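Local coordinates for nitrogen regulatory protein P-II (Thiomonas arsenitoxydans, PDB 5D4P) that binds adenine nucleotides such as ADP and AMP and, like other P-II signalling proteins, probably regulates enzymes as a trimer, at residues E13-G18 with D61-I66. Numbering follows the deposited sequence.
Sequences EIILEG and DALIMI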
ATOM      1  N   GLU C  13       3.227  -5.237   5.930  1.00 22.06           N
ATOM      2  CA  GLU C  13       1.819  -5.249   5.530  1.00 26.75           C
ATOM      3  C   GLU C  13       1.198  -6.575   5.975  1.00 30.78           C
ATOM      4  O   GLU C  13       1.623  -7.649   5.524  1.00 23.58           O
ATOM      5  CB  GLU C  13       1.654  -5.064   4.016  1.00 27.78           C
ATOM      6  CG  GLU C  13       2.092  -3.677   3.507  1.00 28.83           C
ATOM      7  CD  GLU C  13       1.952  -3.515   2.008  1.00 28.76           C
ATOM      8  OE1 GLU C  13       1.731  -4.527   1.307  0.50 19.88           O
ATOM      9  OE2 GLU C  13       2.096  -2.369   1.526  0.50 27.41           O
ATOM     10  N   ILE C  14       0.206  -6.491   6.864  1.00 28.47           N
ATOM     11  CA  ILE C  14      -0.389  -7.675   7.471  1.00 26.73           C
ATOM     12  C   ILE C  14      -1.843  -7.796   7.046  1.00 34.83           C
ATOM     13  O   ILE C  14      -2.674  -6.980   7.429  1.00 24.22           O
ATOM     14  CB  ILE C  14      -0.294  -7.625   9.001  1.00 25.07           C
ATOM     15  CG1 ILE C  14       1.158  -7.425   9.430  1.00 27.02           C
ATOM     16  CG2 ILE C  14      -0.873  -8.906   9.631  1.00 35.00           C
ATOM     17  CD1 ILE C  14       1.318  -6.759  10.822  1.00 27.54           C
ATOM     18  N   ILE C  15      -2.143  -8.790   6.219  1.00 29.74           N
ATOM     19  CA  ILE C  15      -3.507  -8.964   5.742  1.00 25.95           C
ATOM     20  C   ILE C  15      -4.203 -10.140   6.476  1.00 32.44           C
ATOM     21  O   ILE C  15      -3.711 -11.277   6.481  1.00 30.78           O
ATOM     22  CB  ILE C  15      -3.526  -9.190   4.219  1.00 23.81           C
ATOM     23  CG1 ILE C  15      -2.916  -7.986   3.487  1.00 26.87           C
ATOM     24  CG2 ILE C  15      -4.929  -9.428   3.721  1.00 24.37           C
ATOM     25  CD1 ILE C  15      -2.508  -8.286   2.059  1.00 27.97           C
ATOM     26  N   LEU C  16      -5.334  -9.855   7.106  1.00 26.49           N
ATOM     27  CA  LEU C  16      -6.049 -10.866   7.889  1.00 27.99           C
ATOM     28  C   LEU C  16      -7.499 -10.435   8.162  1.00 28.84           C
ATOM     29  O   LEU C  16      -7.851  -9.281   7.943  1.00 36.63           O
ATOM     30  CB  LEU C  16      -5.293 -11.151   9.205  1.00 28.71           C
ATOM     31  CG  LEU C  16      -4.811  -9.946  10.029  1.00 40.25           C
ATOM     32  CD1 LEU C  16      -5.965  -9.091  10.472  1.00 48.05           C
ATOM     33  CD2 LEU C  16      -4.037 -10.408  11.257  1.00 34.04           C
ATOM     34  N   GLU C  17      -8.325 -11.342   8.687  1.00 30.36           N
ATOM     35  CA  GLU C  17      -9.730 -11.015   8.982  1.00 39.43           C
ATOM     36  C   GLU C  17      -9.838  -9.999  10.125  1.00 32.03           C
ATOM     37  O   GLU C  17      -9.102 -10.085  11.113  1.00 34.04           O
ATOM     38  CB  GLU C  17     -10.551 -12.292   9.302  1.00 33.32           C
ATOM     39  CG  GLU C  17     -10.744 -13.256   8.090  1.00 33.31           C
ATOM     40  CD  GLU C  17     -11.360 -14.620   8.463  1.00 46.92           C
ATOM     41  OE1 GLU C  17     -11.719 -14.805   9.649  1.00 36.60           O
ATOM     42  OE2 GLU C  17     -11.526 -15.495   7.563  1.00 36.07           O
ATOM     43  N   GLY C  18     -10.749  -9.034   9.974  1.00 35.25           N
ATOM     44  CA  GLY C  18     -10.927  -7.966  10.953  1.00 33.02           C
ATOM     45  C   GLY C  18     -11.251  -8.473  12.359  1.00 35.85           C
ATOM     46  O   GLY C  18     -10.968  -7.809  13.356  1.00 43.96           O
ATOM     47  N   ASP C  61     -17.297  -8.807   9.591  1.00 80.90           N
ATOM     48  CA  ASP C  61     -16.545  -9.897   8.955  1.00 84.87           C
ATOM     49  C   ASP C  61     -15.726  -9.424   7.765  1.00 79.81           C
ATOM     50  O   ASP C  61     -15.727 -10.040   6.697  1.00 85.92           O
ATOM     51  CB  ASP C  61     -17.475 -11.029   8.515  1.00 87.46           C
ATOM     52  CG  ASP C  61     -17.785 -11.980   9.637  1.00 87.25           C
ATOM     53  OD1 ASP C  61     -16.877 -12.212  10.459  1.00 85.36           O
ATOM     54  OD2 ASP C  61     -18.920 -12.496   9.692  1.00 91.58           O
ATOM     55  N   ALA C  62     -15.024  -8.323   7.962  1.00 61.57           N
ATOM     56  CA  ALA C  62     -14.233  -7.743   6.907  1.00 50.57           C
ATOM     57  C   ALA C  62     -12.827  -8.331   6.821  1.00 43.97           C
ATOM     58  O   ALA C  62     -12.327  -8.982   7.737  1.00 39.18           O
ATOM     59  CB  ALA C  62     -14.155  -6.232   7.094  1.00 47.34           C
ATOM     60  N   LEU C  63     -12.196  -8.066   5.694  1.00 37.71           N
ATOM     61  CA  LEU C  63     -10.785  -8.316   5.533  1.00 34.33           C
ATOM     62  C   LEU C  63     -10.111  -6.963   5.734  1.00 32.42           C
ATOM     63  O   LEU C  63     -10.588  -5.950   5.207  1.00 39.54           O
ATOM     64  CB  LEU C  63     -10.495  -8.888   4.152  1.00 30.39           C
ATOM     65  CG  LEU C  63      -9.074  -9.387   3.910  1.00 30.16           C
ATOM     66  CD1 LEU C  63      -8.811 -10.632   4.711  1.00 27.99           C
ATOM     67  CD2 LEU C  63      -8.849  -9.605   2.403  1.00 29.82           C
ATOM     68  N   ILE C  64      -9.011  -6.938   6.478  1.00 29.80           N
ATOM     69  CA  ILE C  64      -8.268  -5.692   6.690  1.00 28.49           C
ATOM     70  C   ILE C  64      -6.786  -5.870   6.431  1.00 30.18           C
ATOM     71  O   ILE C  64      -6.294  -6.999   6.367  1.00 27.32           O
ATOM     72  CB  ILE C  64      -8.432  -5.154   8.119  1.00 29.53           C
ATOM     73  CG1 ILE C  64      -7.712  -6.071   9.113  1.00 39.71           C
ATOM     74  CG2 ILE C  64      -9.921  -4.954   8.460  1.00 29.20           C
ATOM     75  CD1 ILE C  64      -7.721  -5.577  10.545  1.00 47.35           C
ATOM     76  N   MET C  65      -6.087  -4.748   6.254  1.00 26.43           N
ATOM     77  CA  MET C  65      -4.631  -4.743   6.190  1.00 27.10           C
ATOM     78  C   MET C  65      -4.025  -3.776   7.226  1.00 30.41           C
ATOM     79  O   MET C  65      -4.384  -2.601   7.296  1.00 27.16           O
ATOM     80  CB  MET C  65      -4.136  -4.383   4.773  1.00 22.52           C
ATOM     81  CG  MET C  65      -2.598  -4.311   4.665  1.00 37.86           C
ATOM     82  SD  MET C  65      -1.954  -4.039   2.974  1.00 33.92           S
ATOM     83  CE  MET C  65      -2.694  -2.457   2.654  1.00 21.41           C
ATOM     84  N   ILE C  66      -3.127  -4.297   8.051  1.00 33.05           N
ATOM     85  CA  ILE C  66      -2.429  -3.499   9.042  1.00 28.15           C
ATOM     86  C   ILE C  66      -1.028  -3.160   8.553  1.00 33.57           C
ATOM     87  O   ILE C  66      -0.214  -4.064   8.341  1.00 27.29           O
ATOM     88  CB  ILE C  66      -2.335  -4.246  10.385  1.00 32.64           C
ATOM     89  CG1 ILE C  66      -3.741  -4.568  10.907  1.00 26.95           C
ATOM     90  CG2 ILE C  66      -1.534  -3.435  11.401  1.00 30.13           C
ATOM     91  CD1 ILE C  66      -3.741  -5.539  12.053  1.00 28.28           C
TER
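E13 lies alongside SD of M65 from CB (3.9 Å) to its carboxylate, whose OE2 makes a salt bridge with K11 of its own chain and OE1 one with K11 of the second subunit. At I14 the antiparallel pairing with I66 is of the hydrogen-bonded kind, and the side chains meet at their CB atoms, I14 packing on helix 72-88 and I66 on helix 21-31. I15 turns to the other face of the sheet: CG1 lies 3.9 Å from CG of M65, and CG2 approaches CD2 of L63. L16 returns to the helix-facing side; its N bonds to I64 O and I64 N to its O (3.0 Å, 171°), while CD1, with CG wedged between backbone N and carbonyl carbon (chi1 47°), reaches CG1 of I64 at 3.7 Å. E17 diverges from L63, its OE2 hydrogen-bonded to Y51. G18 N gives a nearly straight 2.7 Å bond (177°) to A62 O, and its CA lies 4.0 Å from I64 CD1. Replacing I64 by alanine would probably open a gap beside L16 CD1 and G18 CA. In this ferredoxin-like fold, backbone bonds thus fix the register of two central strands: I14, L16, I64 and I66 pack on the helices, whereas I15 and M65 face the second subunit, and I15 and L63 the bound ADP.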